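Local coordinates for hemolysin-related protein (Vibrio cholerae serotype O1, PDB 5V6F) that binds mammalian-type glycans, including mannotriose, through its second beta-prism lectin domain and is probably involved in biofilms, at residues 4-9 and 133-138; 16-21 and 119-124; 58-63 and 85-90. All blocks are in the same frame, centred on the assembly; numbering follows the deposited sequence.

In the fold
Contact 1 joins the two ends of the chain: residues 4-9, near the N terminus, lie against the C-terminal segment 133-138. Contact 2 is nested inside this loop, with residues 16-21 paired to 119-124. Contact 3, between 58-63 and 85-90, is nested in turn inside contact 2, and no pairing crosses another. Contacts 1 and 2 build a single antiparallel sheet, in which strands 131-137 and 121-126 are neighbours and 7-8 and 13-18 flank them. Contact 3 joins the other two sheets of the prism, 55-61 to 80-89. Leu62 touches Val19, Ile119 and Ile122 of contact 2, and Ile85 touches Phe134 of contact 1.

Contact 1. Residues 4-9 and 133-138; sequences SPIFGY and GFQFVY
Phe7 and Phe134 face each other as an antiparallel hydrogen-bonded pair, with both rings on the same side of the sheet. The rings neither stack nor meet edge to face: their planes are turned 50° apart, and Phe7 CD2 sits over one face of the Phe134 ring, toward its rim, 3.6 Å from Phe134 CZ. Phe136 CD2 comes up to the edge of the Phe7 ring, near its plane. Over the centre of one Phe7 face lies the carbonyl O of Pro5.

Ser4 carries the polar half. Its N gives a 2.8 Å hydrogen bond to Phe136 O, while Ser4 OG accepts from Phe136 N at 2.8 Å and donates to Pro5 O at 2.9 Å. Gln135 stretches out, its CG anti to the backbone N, and its NE2 reaches Ser4 O at 3.0 Å in a nearly straight bond lying in the amide plane; Ile6 CG1 rests beside this amide at 3.8 Å from Gln135 NE2. The other end of the amide, Gln135 OE1, is taken by Asn123 ND2, which fixes the flip of the group. At Gly133 the backbones run close, with CA 3.0 Å from Phe7 O.

The contact pairs the N-terminal edge strand 7-8 with the C-terminal strand 131-137, itself flanked by 121-126, in one sheet of the beta-prism lectin domain. The three phenylalanines pack inward on Val68, Val70 and Leu65 of strand 65-75, and strand 106-112 adds Tyr111 and Glu109 alongside Ser4 and Phe7.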
ATOM      1  N   SER A   4       8.832   5.921  -7.701  1.00  6.24           N
ATOM      2  CA  SER A   4       8.489   4.598  -8.192  1.00  6.52           C
ATOM      3  C   SER A   4       7.378   4.700  -9.224  1.00  6.71           C
ATOM      4  O   SER A   4       6.768   5.755  -9.405  1.00  6.70           O
ATOM      5  CB  SER A   4       8.039   3.718  -7.029  1.00  6.55           C
ATOM      6  OG  SER A   4       6.761   4.125  -6.555  1.00  5.57           O
ATOM      7  N   PRO A   5       7.075   3.606  -9.915  1.00  6.98           N
ATOM      8  CA  PRO A   5       5.834   3.557 -10.691  1.00  8.51           C
ATOM      9  C   PRO A   5       4.628   3.705  -9.777  1.00  7.24           C
ATOM     10  O   PRO A   5       4.712   3.587  -8.551  1.00  7.45           O
ATOM     11  CB  PRO A   5       5.867   2.173 -11.351  1.00 15.33           C
ATOM     12  CG  PRO A   5       7.293   1.729 -11.271  1.00 11.55           C
ATOM     13  CD  PRO A   5       7.857   2.367 -10.043  1.00  8.74           C
ATOM     14  N   ILE A   6       3.483   3.974 -10.395  1.00  6.99           N
ATOM     15  CA  ILE A   6       2.208   3.885  -9.693  1.00  3.90           C
ATOM     16  C   ILE A   6       1.810   2.414  -9.686  1.00  8.47           C
ATOM     17  O   ILE A   6       1.520   1.837 -10.737  1.00 12.31           O
ATOM     18  CB  ILE A   6       1.130   4.755 -10.353  1.00  4.93           C
ATOM     19  CG1 ILE A   6       1.551   6.229 -10.342  1.00 11.40           C
ATOM     20  CG2 ILE A   6      -0.205   4.569  -9.644  1.00 11.39           C
ATOM     21  CD1 ILE A   6       0.607   7.154 -11.104  1.00 13.45           C
ATOM     22  N   PHE A   7       1.833   1.797  -8.508  1.00  5.22           N
ATOM     23  CA  PHE A   7       1.387   0.421  -8.358  1.00  4.86           C
ATOM     24  C   PHE A   7      -0.133   0.377  -8.295  1.00  7.69           C
ATOM     25  O   PHE A   7      -0.767   1.230  -7.673  1.00  7.32           O
ATOM     26  CB  PHE A   7       1.981  -0.201  -7.094  1.00  5.55           C
ATOM     27  CG  PHE A   7       3.461  -0.011  -6.964  1.00  3.74           C
ATOM     28  CD1 PHE A   7       4.330  -0.649  -7.828  1.00  4.64           C
ATOM     29  CD2 PHE A   7       3.982   0.806  -5.974  1.00  6.59           C
ATOM     30  CE1 PHE A   7       5.695  -0.475  -7.714  1.00  7.63           C
ATOM     31  CE2 PHE A   7       5.345   0.984  -5.849  1.00  5.80           C
ATOM     32  CZ  PHE A   7       6.205   0.341  -6.722  1.00  7.74           C
ATOM     33  N   GLY A   8      -0.715  -0.614  -8.950  1.00  5.61           N
ATOM     34  CA  GLY A   8      -2.162  -0.725  -8.973  1.00  5.50           C
ATOM     35  C   GLY A   8      -2.748   0.190 -10.022  1.00  5.63           C
ATOM     36  O   GLY A   8      -2.309   0.190 -11.176  1.00  7.32           O
ATOM     37  N   TYR A   9      -3.739   0.984  -9.619  1.00  3.80           N
ATOM     38  CA  TYR A   9      -4.536   1.787 -10.534  1.00  4.09           C
ATOM     39  C   TYR A   9      -4.693   3.184  -9.952  1.00  9.79           C
ATOM     40  O   TYR A   9      -4.594   3.384  -8.740  1.00  6.42           O
ATOM     41  CB  TYR A   9      -5.902   1.134 -10.778  1.00  8.13           C
ATOM     42  CG  TYR A   9      -5.804  -0.371 -10.917  1.00  9.24           C
ATOM     43  CD1 TYR A   9      -5.515  -0.959 -12.140  1.00  8.57           C
ATOM     44  CD2 TYR A   9      -5.980  -1.203  -9.818  1.00  6.57           C
ATOM     45  CE1 TYR A   9      -5.413  -2.332 -12.268  1.00  9.04           C
ATOM     46  CE2 TYR A   9      -5.882  -2.577  -9.938  1.00  6.10           C
ATOM     47  CZ  TYR A   9      -5.599  -3.136 -11.166  1.00  6.71           C
ATOM     48  OH  TYR A   9      -5.498  -4.506 -11.300  1.00  8.64           O
ATOM     49  N   GLY A 133      -4.327   2.357  -5.687  1.00  4.30           N
ATOM     50  CA  GLY A 133      -2.932   2.461  -6.079  1.00  5.29           C
ATOM     51  C   GLY A 133      -2.123   3.235  -5.062  1.00  3.28           C
ATOM     52  O   GLY A 133      -2.665   3.912  -4.186  1.00  4.14           O
ATOM     53  N   PHE A 134      -0.799   3.119  -5.186  1.00  3.79           N
ATOM     54  CA  PHE A 134       0.104   3.955  -4.405  1.00  4.49           C
ATOM     55  C   PHE A 134       1.433   4.090  -5.134  1.00  3.36           C
ATOM     56  O   PHE A 134       1.748   3.331  -6.054  1.00  2.41           O
ATOM     57  CB  PHE A 134       0.309   3.421  -2.974  1.00  2.62           C
ATOM     58  CG  PHE A 134       1.262   2.254  -2.865  1.00  3.12           C
ATOM     59  CD1 PHE A 134       0.809   0.953  -3.024  1.00  3.11           C
ATOM     60  CD2 PHE A 134       2.601   2.457  -2.568  1.00  3.03           C
ATOM     61  CE1 PHE A 134       1.675  -0.120  -2.911  1.00  5.46           C
ATOM     62  CE2 PHE A 134       3.473   1.385  -2.450  1.00  5.59           C
ATOM     63  CZ  PHE A 134       3.010   0.098  -2.623  1.00  5.99           C
ATOM     64  N   GLN A 135       2.203   5.087  -4.711  1.00  1.77           N
ATOM     65  CA  GLN A 135       3.450   5.441  -5.365  1.00  1.97           C
ATOM     66  C   GLN A 135       4.394   6.056  -4.345  1.00  4.25           C
ATOM     67  O   GLN A 135       3.968   6.833  -3.487  1.00  4.19           O
ATOM     68  CB  GLN A 135       3.195   6.424  -6.511  1.00  3.10           C
ATOM     69  CG  GLN A 135       4.440   6.975  -7.163  1.00  5.10           C
ATOM     70  CD  GLN A 135       4.118   8.033  -8.192  1.00  7.88           C
ATOM     71  OE1 GLN A 135       3.303   8.928  -7.950  1.00  8.25           O
ATOM     72  NE2 GLN A 135       4.747   7.931  -9.356  1.00 10.72           N
ATOM     73  N   PHE A 136       5.672   5.707  -4.453  1.00  3.08           N
ATOM     74  CA  PHE A 136       6.724   6.320  -3.652  1.00  5.93           C
ATOM     75  C   PHE A 136       7.351   7.484  -4.413  1.00  6.86           C
ATOM     76  O   PHE A 136       7.590   7.393  -5.620  1.00  7.06           O
ATOM     77  CB  PHE A 136       7.817   5.302  -3.314  1.00  3.34           C
ATOM     78  CG  PHE A 136       7.374   4.174  -2.417  1.00  5.52           C
ATOM     79  CD1 PHE A 136       6.537   4.398  -1.337  1.00  5.12           C
ATOM     80  CD2 PHE A 136       7.822   2.884  -2.652  1.00  6.45           C
ATOM     81  CE1 PHE A 136       6.149   3.357  -0.514  1.00  4.84           C
ATOM     82  CE2 PHE A 136       7.439   1.840  -1.830  1.00  6.91           C
ATOM     83  CZ  PHE A 136       6.601   2.077  -0.763  1.00  4.08           C
ATOM     84  N   VAL A 137       7.643   8.564  -3.694  1.00  3.36           N
ATOM     85  CA  VAL A 137       8.262   9.761  -4.255  1.00  4.88           C
ATOM     86  C   VAL A 137       9.560  10.033  -3.505  1.00  7.15           C
ATOM     87  O   VAL A 137       9.616   9.887  -2.280  1.00  5.54           O
ATOM     88  CB  VAL A 137       7.323  10.983  -4.165  1.00  5.14           C
ATOM     89  CG1 VAL A 137       7.909  12.163  -4.918  1.00 13.35           C
ATOM     90  CG2 VAL A 137       5.926  10.644  -4.681  1.00 10.32           C
ATOM     91  N   TYR A 138      10.592  10.445  -4.240  1.00  5.41           N
ATOM     92  CA  TYR A 138      11.897  10.760  -3.658  1.00  8.12           C
ATOM     93  C   TYR A 138      12.221  12.251  -3.734  1.00  7.05           C
ATOM     94  O   TYR A 138      11.574  13.016  -4.451  1.00 11.69           O
ATOM     95  CB  TYR A 138      13.004   9.977  -4.363  1.00  7.04           C
ATOM     96  CG  TYR A 138      12.731   8.498  -4.485  1.00  6.64           C
ATOM     97  CD1 TYR A 138      12.498   7.724  -3.362  1.00  6.62           C
ATOM     98  CD2 TYR A 138      12.721   7.873  -5.724  1.00 10.83           C
ATOM     99  CE1 TYR A 138      12.254   6.369  -3.464  1.00 10.51           C
ATOM    100  CE2 TYR A 138      12.476   6.518  -5.839  1.00 12.98           C
ATOM    101  CZ  TYR A 138      12.242   5.770  -4.704  1.00  8.96           C
ATOM    102  OH  TYR A 138      11.997   4.419  -4.804  1.00 13.04           O
ATOM    103  OXT TYR A 138      13.162  12.715  -3.082  1.00  5.27           O
TER

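Contact 2. Residues 16-21 and 119-124; sequences QRVVTA and IKQINV
Arg17 and Ile122 form the hydrogen-bonded pair at the middle of an antiparallel ladder, with Arg17 N to Ile122 O and Ile122 N to Arg17 O both 2.8 Å. The N-to-C directions of strands 16-18 and 121-124 are 160° apart, and non-hydrogen-bonded pairs, Gln16 with Asn123 and Val18 with Gln121, lie to either side. Past the strand end Val19 N still reaches Lys120 O at 2.9 Å, its donor well above the carbonyl plane. A water donates to the same Lys120 O at 2.8 Å and also to Val19 O, bridging the two segments where the ladder ends.

Gln16, Val18, Gln121 and Asn123 share one face. Gln121 is extended, and its NE2 reaches forward along its own strand to Asn123 OD1, 2.8 Å away. Gln16 lies side by side with Asn123, pointing the same way, their amide planes only 15° apart. Gln16 OE1 and Asn123 OD1 are 3.4 Å apart, but both are acceptors, so this is contact without a bond; Asn123 ND2 is held instead by Gln135 OE1. The Gln16 chain also crosses the Gln121 amide, its CD 3.6 Å from Gln121 NE2.

On the other face, Arg17 bends at chi2 (-63°), which turns CD aside. Its guanidinium then bonds through NE to the carbonyl O of Asn42 and through NH1 to Gln16 O. Beyond the strand, Val19 points toward 119-124, its CG2 packing against Ile122 CG1 at 4.2 Å and approaching Ile119 CG2.

Lys120 and Gln121 both face Val137, a classic beta bulge in the segment's other pairing. Strand 13-18 is the outer strand here, completing one of the three four-stranded antiparallel sheets that make a beta-prism lectin.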
ATOM      1  N   GLN A  16      -1.996  12.596  -0.874  1.00  4.13           N
ATOM      2  CA  GLN A  16      -0.545  12.665  -0.744  1.00  2.55           C
ATOM      3  C   GLN A  16      -0.198  12.679   0.736  1.00  7.44           C
ATOM      4  O   GLN A  16      -0.694  13.524   1.486  1.00  5.45           O
ATOM      5  CB  GLN A  16       0.007  13.897  -1.480  1.00  3.98           C
ATOM      6  CG  GLN A  16      -0.511  13.957  -2.930  1.00 10.15           C
ATOM      7  CD  GLN A  16       0.254  14.905  -3.841  1.00 14.91           C
ATOM      8  OE1 GLN A  16       0.602  14.548  -4.977  1.00 20.98           O
ATOM      9  NE2 GLN A  16       0.495  16.117  -3.367  1.00 12.95           N
ATOM     10  N   ARG A  17       0.628  11.725   1.164  1.00  7.07           N
ATOM     11  CA  ARG A  17       0.967  11.564   2.575  1.00  8.73           C
ATOM     12  C   ARG A  17       2.477  11.663   2.743  1.00  5.96           C
ATOM     13  O   ARG A  17       3.226  10.813   2.246  1.00  5.20           O
ATOM     14  CB  ARG A  17       0.429  10.241   3.116  1.00  9.36           C
ATOM     15  CG  ARG A  17      -1.099  10.219   3.252  1.00  8.14           C
ATOM     16  CD  ARG A  17      -1.589  11.266   4.263  1.00 12.57           C
ATOM     17  NE  ARG A  17      -3.047  11.330   4.374  1.00 12.81           N
ATOM     18  CZ  ARG A  17      -3.824  12.191   3.724  1.00  9.18           C
ATOM     19  NH1 ARG A  17      -3.310  13.080   2.885  1.00 10.74           N
ATOM     20  NH2 ARG A  17      -5.137  12.159   3.910  1.00 12.79           N
ATOM     21  N   VAL A  18       2.912  12.701   3.441  1.00  5.07           N
ATOM     22  CA  VAL A  18       4.328  12.965   3.650  1.00  5.11           C
ATOM     23  C   VAL A  18       4.857  12.036   4.728  1.00  4.54           C
ATOM     24  O   VAL A  18       4.219  11.831   5.770  1.00  4.86           O
ATOM     25  CB  VAL A  18       4.544  14.446   4.017  1.00  6.67           C
ATOM     26  CG1 VAL A  18       5.984  14.710   4.418  1.00  9.37           C
ATOM     27  CG2 VAL A  18       4.144  15.339   2.851  1.00 13.05           C
ATOM     28  N   VAL A  19       6.028  11.461   4.474  1.00  5.32           N
ATOM     29  CA  VAL A  19       6.684  10.591   5.441  1.00  2.25           C
ATOM     30  C   VAL A  19       7.383  11.452   6.484  1.00  2.64           C
ATOM     31  O   VAL A  19       8.161  12.356   6.147  1.00  5.08           O
ATOM     32  CB  VAL A  19       7.675   9.651   4.739  1.00  4.48           C
ATOM     33  CG1 VAL A  19       8.312   8.723   5.746  1.00  1.80           C
ATOM     34  CG2 VAL A  19       6.974   8.860   3.643  1.00  4.91           C
ATOM     35  N   THR A  20       7.119  11.168   7.754  1.00  3.97           N
ATOM     36  CA  THR A  20       7.726  11.926   8.836  1.00  4.64           C
ATOM     37  C   THR A  20       9.143  11.432   9.103  1.00  5.82           C
ATOM     38  O   THR A  20       9.611  10.446   8.527  1.00  4.23           O
ATOM     39  CB  THR A  20       6.902  11.807  10.115  1.00  6.53           C
ATOM     40  OG1 THR A  20       7.041  10.477  10.639  1.00  6.43           O
ATOM     41  CG2 THR A  20       5.431  12.121   9.852  1.00 10.99           C
ATOM     42  N   ALA A  21       9.827  12.109  10.027  1.00  4.99           N
ATOM     43  CA  ALA A  21      11.155  11.672  10.441  1.00  4.58           C
ATOM     44  C   ALA A  21      11.153  10.246  10.980  1.00  5.61           C
ATOM     45  O   ALA A  21      12.217   9.618  11.039  1.00  7.57           O
ATOM     46  CB  ALA A  21      11.714  12.625  11.501  1.00  7.93           C
ATOM     47  N   ILE A 119      12.365   7.581   0.736  1.00  4.35           N
ATOM     48  CA  ILE A 119      10.968   7.800   0.381  1.00  3.98           C
ATOM     49  C   ILE A 119      10.462   8.975   1.211  1.00  2.23           C
ATOM     50  O   ILE A 119      10.385   8.887   2.440  1.00  3.82           O
ATOM     51  CB  ILE A 119      10.129   6.543   0.626  1.00  1.72           C
ATOM     52  CG1 ILE A 119      10.675   5.356  -0.173  1.00  4.81           C
ATOM     53  CG2 ILE A 119       8.675   6.802   0.258  1.00  4.43           C
ATOM     54  CD1 ILE A 119      10.137   4.012   0.292  1.00  5.12           C
ATOM     55  N   LYS A 120      10.117  10.082   0.552  1.00  2.64           N
ATOM     56  CA  LYS A 120       9.672  11.271   1.267  1.00  3.08           C
ATOM     57  C   LYS A 120       8.160  11.425   1.286  1.00  4.48           C
ATOM     58  O   LYS A 120       7.637  12.159   2.130  1.00  4.15           O
ATOM     59  CB  LYS A 120      10.303  12.531   0.659  1.00  2.80           C
ATOM     60  CG  LYS A 120       9.716  12.978  -0.674  1.00  5.68           C
ATOM     61  CD  LYS A 120      10.518  14.134  -1.257  1.00  4.70           C
ATOM     62  CE  LYS A 120       9.870  14.700  -2.515  1.00  8.08           C
ATOM     63  NZ  LYS A 120      10.780  15.635  -3.237  1.00  8.75           N
ATOM     64  N   GLN A 121       7.450  10.732   0.401  1.00  3.67           N
ATOM     65  CA  GLN A 121       6.013  10.900   0.277  1.00  2.98           C
ATOM     66  C   GLN A 121       5.438   9.644  -0.357  1.00  3.52           C
ATOM     67  O   GLN A 121       6.092   8.990  -1.173  1.00  4.92           O
ATOM     68  CB  GLN A 121       5.687  12.151  -0.553  1.00  2.53           C
ATOM     69  CG  GLN A 121       4.212  12.407  -0.822  1.00  4.77           C
ATOM     70  CD  GLN A 121       3.984  13.727  -1.534  1.00 11.77           C
ATOM     71  OE1 GLN A 121       4.262  14.796  -0.989  1.00 15.17           O
ATOM     72  NE2 GLN A 121       3.486  13.659  -2.762  1.00  5.62           N
ATOM     73  N   ILE A 122       4.223   9.298   0.057  1.00  4.04           N
ATOM     74  CA  ILE A 122       3.454   8.225  -0.555  1.00  3.49           C
ATOM     75  C   ILE A 122       2.209   8.859  -1.151  1.00  3.99           C
ATOM     76  O   ILE A 122       1.438   9.517  -0.438  1.00  4.40           O
ATOM     77  CB  ILE A 122       3.073   7.125   0.448  1.00  4.76           C
ATOM     78  CG1 ILE A 122       4.303   6.641   1.224  1.00  5.29           C
ATOM     79  CG2 ILE A 122       2.403   5.957  -0.288  1.00  2.36           C
ATOM     80  CD1 ILE A 122       3.984   5.632   2.323  1.00  3.89           C
ATOM     81  N   ASN A 123       2.025   8.688  -2.453  1.00  2.70           N
ATOM     82  CA  ASN A 123       0.769   9.037  -3.088  1.00  3.31           C
ATOM     83  C   ASN A 123      -0.137   7.819  -3.024  1.00  2.95           C
ATOM     84  O   ASN A 123       0.314   6.692  -3.237  1.00  3.40           O
ATOM     85  CB  ASN A 123       0.987   9.479  -4.535  1.00  3.62           C
ATOM     86  CG  ASN A 123       1.867  10.711  -4.640  1.00  5.03           C
ATOM     87  OD1 ASN A 123       1.810  11.600  -3.792  1.00  6.36           O
ATOM     88  ND2 ASN A 123       2.686  10.767  -5.680  1.00  6.22           N
ATOM     89  N   VAL A 124      -1.406   8.045  -2.687  1.00  4.39           N
ATOM     90  CA  VAL A 124      -2.376   6.973  -2.502  1.00  2.32           C
ATOM     91  C   VAL A 124      -3.643   7.334  -3.259  1.00  5.08           C
ATOM     92  O   VAL A 124      -4.158   8.448  -3.116  1.00  4.55           O
ATOM     93  CB  VAL A 124      -2.701   6.739  -1.013  1.00  6.20           C
ATOM     94  CG1 VAL A 124      -3.619   5.534  -0.856  1.00  4.67           C
ATOM     95  CG2 VAL A 124      -1.421   6.564  -0.201  1.00  4.04           C
TER
HETATM   96  O   HOH W   1       9.472  13.418   3.906  1.00  5.96           O

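Contact 3. Residues 58-63 and 85-90; sequences APIALD and IKFTMK
Ile60 lays its CG1 squarely over the ring of Phe87, 3.8 Å from the centroid and only 2° off the ring normal, a CH-pi contact. Its torsions spread the branches across the face: CG1 is anti to the carbonyl carbon, and a bent chi2 (-61°) brings CD1 to 3.8 Å from Phe87 CD1, while CG2 rests 3.8 Å from Phe87 CD2. The opposite face of the ring is covered by Ile85 CG2, offset toward the rim, so the phenyl group is sandwiched between two isoleucines.

Met89 folds its chain at both chi2 and chi3. The chi3 bend, -71°, carries CE toward 58-63, to 3.4 Å from Ala61 O and 4.0 Å from Ile60 CG2; the methyl group thus meets a carbonyl on one residue and an aliphatic branch of the residue before it. Lys90 does the reverse. Extended beyond CG, it takes NZ to the backbone O of Asp63 rather than to the carboxylate, in a weak 3.3 Å hydrogen bond. A water bridges the same two atoms, donating to Asp63 O at 2.7 Å and accepting from Lys90 NZ at 2.8 Å.

No backbone hydrogen bonds join these segments: strand 55-61 belongs to one sheet and 80-89 to another, and the CA atoms of Ile60 and Phe87 are far apart for strand partners. Two sheets of the beta-prism thus meet in its interior through apolar side chains, Met25 of strand 24-29 adding to the contact on Phe87, with a weak, partly water-mediated polar link only at the exposed rim.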
ATOM      1  N   ALA A  58       1.132  -3.677  11.920  1.00  4.27           N
ATOM      2  CA  ALA A  58       2.386  -3.090  12.353  1.00  3.70           C
ATOM      3  C   ALA A  58       2.965  -2.251  11.218  1.00  6.15           C
ATOM      4  O   ALA A  58       2.883  -2.649  10.048  1.00  5.45           O
ATOM      5  CB  ALA A  58       3.375  -4.180  12.766  1.00  3.97           C
ATOM      6  N   PRO A  59       3.539  -1.085  11.512  1.00  5.16           N
ATOM      7  CA  PRO A  59       4.024  -0.215  10.438  1.00  4.76           C
ATOM      8  C   PRO A  59       5.250  -0.782   9.746  1.00  5.29           C
ATOM      9  O   PRO A  59       6.020  -1.560  10.315  1.00  7.82           O
ATOM     10  CB  PRO A  59       4.354   1.095  11.162  1.00  6.52           C
ATOM     11  CG  PRO A  59       4.645   0.685  12.560  1.00  7.76           C
ATOM     12  CD  PRO A  59       3.741  -0.480  12.840  1.00  6.51           C
ATOM     13  N   ILE A  60       5.418  -0.368   8.497  1.00  3.46           N
ATOM     14  CA  ILE A  60       6.592  -0.701   7.701  1.00  3.36           C
ATOM     15  C   ILE A  60       7.621   0.409   7.871  1.00  3.09           C
ATOM     16  O   ILE A  60       7.321   1.588   7.645  1.00  3.73           O
ATOM     17  CB  ILE A  60       6.212  -0.875   6.221  1.00  4.62           C
ATOM     18  CG1 ILE A  60       5.108  -1.927   6.063  1.00  7.16           C
ATOM     19  CG2 ILE A  60       7.428  -1.238   5.385  1.00  6.56           C
ATOM     20  CD1 ILE A  60       5.479  -3.309   6.550  1.00  7.90           C
ATOM     21  N   ALA A  61       8.835   0.035   8.272  1.00  3.50           N
ATOM     22  CA  ALA A  61       9.928   0.995   8.408  1.00  4.82           C
ATOM     23  C   ALA A  61      10.476   1.278   7.014  1.00  5.36           C
ATOM     24  O   ALA A  61      11.189   0.460   6.432  1.00  5.18           O
ATOM     25  CB  ALA A  61      11.005   0.460   9.342  1.00  7.01           C
ATOM     26  N   LEU A  62      10.139   2.450   6.472  1.00  4.03           N
ATOM     27  CA  LEU A  62      10.491   2.760   5.091  1.00  4.59           C
ATOM     28  C   LEU A  62      11.991   2.920   4.901  1.00  4.08           C
ATOM     29  O   LEU A  62      12.498   2.696   3.797  1.00  5.73           O
ATOM     30  CB  LEU A  62       9.775   4.029   4.643  1.00  5.48           C
ATOM     31  CG  LEU A  62       8.256   3.910   4.509  1.00  5.06           C
ATOM     32  CD1 LEU A  62       7.659   5.260   4.157  1.00  8.09           C
ATOM     33  CD2 LEU A  62       7.874   2.867   3.466  1.00  8.87           C
ATOM     34  N   ASP A  63      12.711   3.333   5.944  1.00  5.40           N
ATOM     35  CA  ASP A  63      14.162   3.392   5.840  1.00  4.33           C
ATOM     36  C   ASP A  63      14.777   2.003   5.806  1.00  7.25           C
ATOM     37  O   ASP A  63      15.948   1.863   5.440  1.00  8.34           O
ATOM     38  CB  ASP A  63      14.746   4.190   7.007  1.00 10.06           C
ATOM     39  CG  ASP A  63      14.355   3.618   8.356  1.00 15.19           C
ATOM     40  OD1 ASP A  63      13.180   3.225   8.522  1.00  8.97           O
ATOM     41  OD2 ASP A  63      15.226   3.553   9.248  1.00 20.86           O
ATOM     42  N   ILE A  85       0.330  -6.590  -0.607  1.00  3.43           N
ATOM     43  CA  ILE A  85       1.672  -6.035  -0.737  1.00  2.45           C
ATOM     44  C   ILE A  85       2.614  -6.876   0.101  1.00  2.64           C
ATOM     45  O   ILE A  85       2.395  -7.051   1.306  1.00  3.65           O
ATOM     46  CB  ILE A  85       1.765  -4.564  -0.290  1.00  1.86           C
ATOM     47  CG1 ILE A  85       0.711  -3.705  -0.983  1.00  3.34           C
ATOM     48  CG2 ILE A  85       3.163  -4.019  -0.598  1.00  3.66           C
ATOM     49  CD1 ILE A  85       0.525  -2.358  -0.333  1.00  3.90           C
ATOM     50  N   LYS A  86       3.670  -7.376  -0.531  1.00  3.88           N
ATOM     51  CA  LYS A  86       4.759  -8.035   0.171  1.00  3.84           C
ATOM     52  C   LYS A  86       5.913  -7.048   0.298  1.00  4.75           C
ATOM     53  O   LYS A  86       6.443  -6.575  -0.711  1.00  3.91           O
ATOM     54  CB  LYS A  86       5.202  -9.296  -0.566  1.00  4.98           C
ATOM     55  CG  LYS A  86       6.361 -10.019   0.087  1.00  4.78           C
ATOM     56  CD  LYS A  86       6.772 -11.233  -0.723  1.00 11.76           C
ATOM     57  CE  LYS A  86       8.111 -11.769  -0.270  1.00 11.57           C
ATOM     58  NZ  LYS A  86       8.589 -12.867  -1.159  1.00 20.67           N
ATOM     59  N   PHE A  87       6.284  -6.732   1.535  1.00  5.39           N
ATOM     60  CA  PHE A  87       7.396  -5.836   1.828  1.00  6.04           C
ATOM     61  C   PHE A  87       8.612  -6.675   2.206  1.00  2.52           C
ATOM     62  O   PHE A  87       8.559  -7.438   3.174  1.00  5.60           O
ATOM     63  CB  PHE A  87       7.046  -4.884   2.973  1.00  4.94           C
ATOM     64  CG  PHE A  87       5.830  -4.027   2.724  1.00  4.66           C
ATOM     65  CD1 PHE A  87       4.565  -4.478   3.060  1.00  4.48           C
ATOM     66  CD2 PHE A  87       5.958  -2.751   2.203  1.00  5.38           C
ATOM     67  CE1 PHE A  87       3.449  -3.680   2.855  1.00  6.33           C
ATOM     68  CE2 PHE A  87       4.844  -1.948   1.991  1.00  5.78           C
ATOM     69  CZ  PHE A  87       3.594  -2.412   2.323  1.00  6.79           C
ATOM     70  N   THR A  88       9.698  -6.537   1.447  1.00  3.17           N
ATOM     71  CA  THR A  88      10.970  -7.172   1.772  1.00  2.63           C
ATOM     72  C   THR A  88      11.917  -6.113   2.322  1.00  5.00           C
ATOM     73  O   THR A  88      12.106  -5.060   1.703  1.00  4.78           O
ATOM     74  CB  THR A  88      11.585  -7.860   0.549  1.00  5.09           C
ATOM     75  OG1 THR A  88      10.704  -8.888   0.079  1.00  6.06           O
ATOM     76  CG2 THR A  88      12.923  -8.496   0.895  1.00  7.63           C
ATOM     77  N   MET A  89      12.500  -6.393   3.484  1.00  4.73           N
ATOM     78  CA  MET A  89      13.324  -5.430   4.202  1.00  4.34           C
ATOM     79  C   MET A  89      14.809  -5.714   3.966  1.00  5.50           C
ATOM     80  O   MET A  89      15.195  -6.782   3.485  1.00  5.51           O
ATOM     81  CB  MET A  89      13.000  -5.471   5.700  1.00  4.42           C
ATOM     82  CG  MET A  89      11.518  -5.622   6.017  1.00 10.92           C
ATOM     83  SD  MET A  89      10.493  -4.341   5.269  1.00  7.99           S
ATOM     84  CE  MET A  89      10.964  -2.920   6.258  1.00 11.54           C
ATOM     85  N   LYS A  90      15.651  -4.737   4.314  1.00  5.97           N
ATOM     86  CA  LYS A  90      17.082  -4.892   4.075  1.00  6.46           C
ATOM     87  C   LYS A  90      17.696  -5.978   4.945  1.00  7.61           C
ATOM     88  O   LYS A  90      18.793  -6.450   4.634  1.00  7.37           O
ATOM     89  CB  LYS A  90      17.834  -3.577   4.311  1.00  8.29           C
ATOM     90  CG  LYS A  90      17.365  -2.401   3.478  1.00  8.19           C
ATOM     91  CD  LYS A  90      17.976  -1.074   3.937  1.00 12.03           C
ATOM     92  CE  LYS A  90      17.548   0.076   3.031  1.00 26.10           C
ATOM     93  NZ  LYS A  90      18.392   1.288   3.236  1.00 45.76           N
TER
HETATM   94  O   HOH W   2      17.580   3.736   4.443  1.00 27.44           O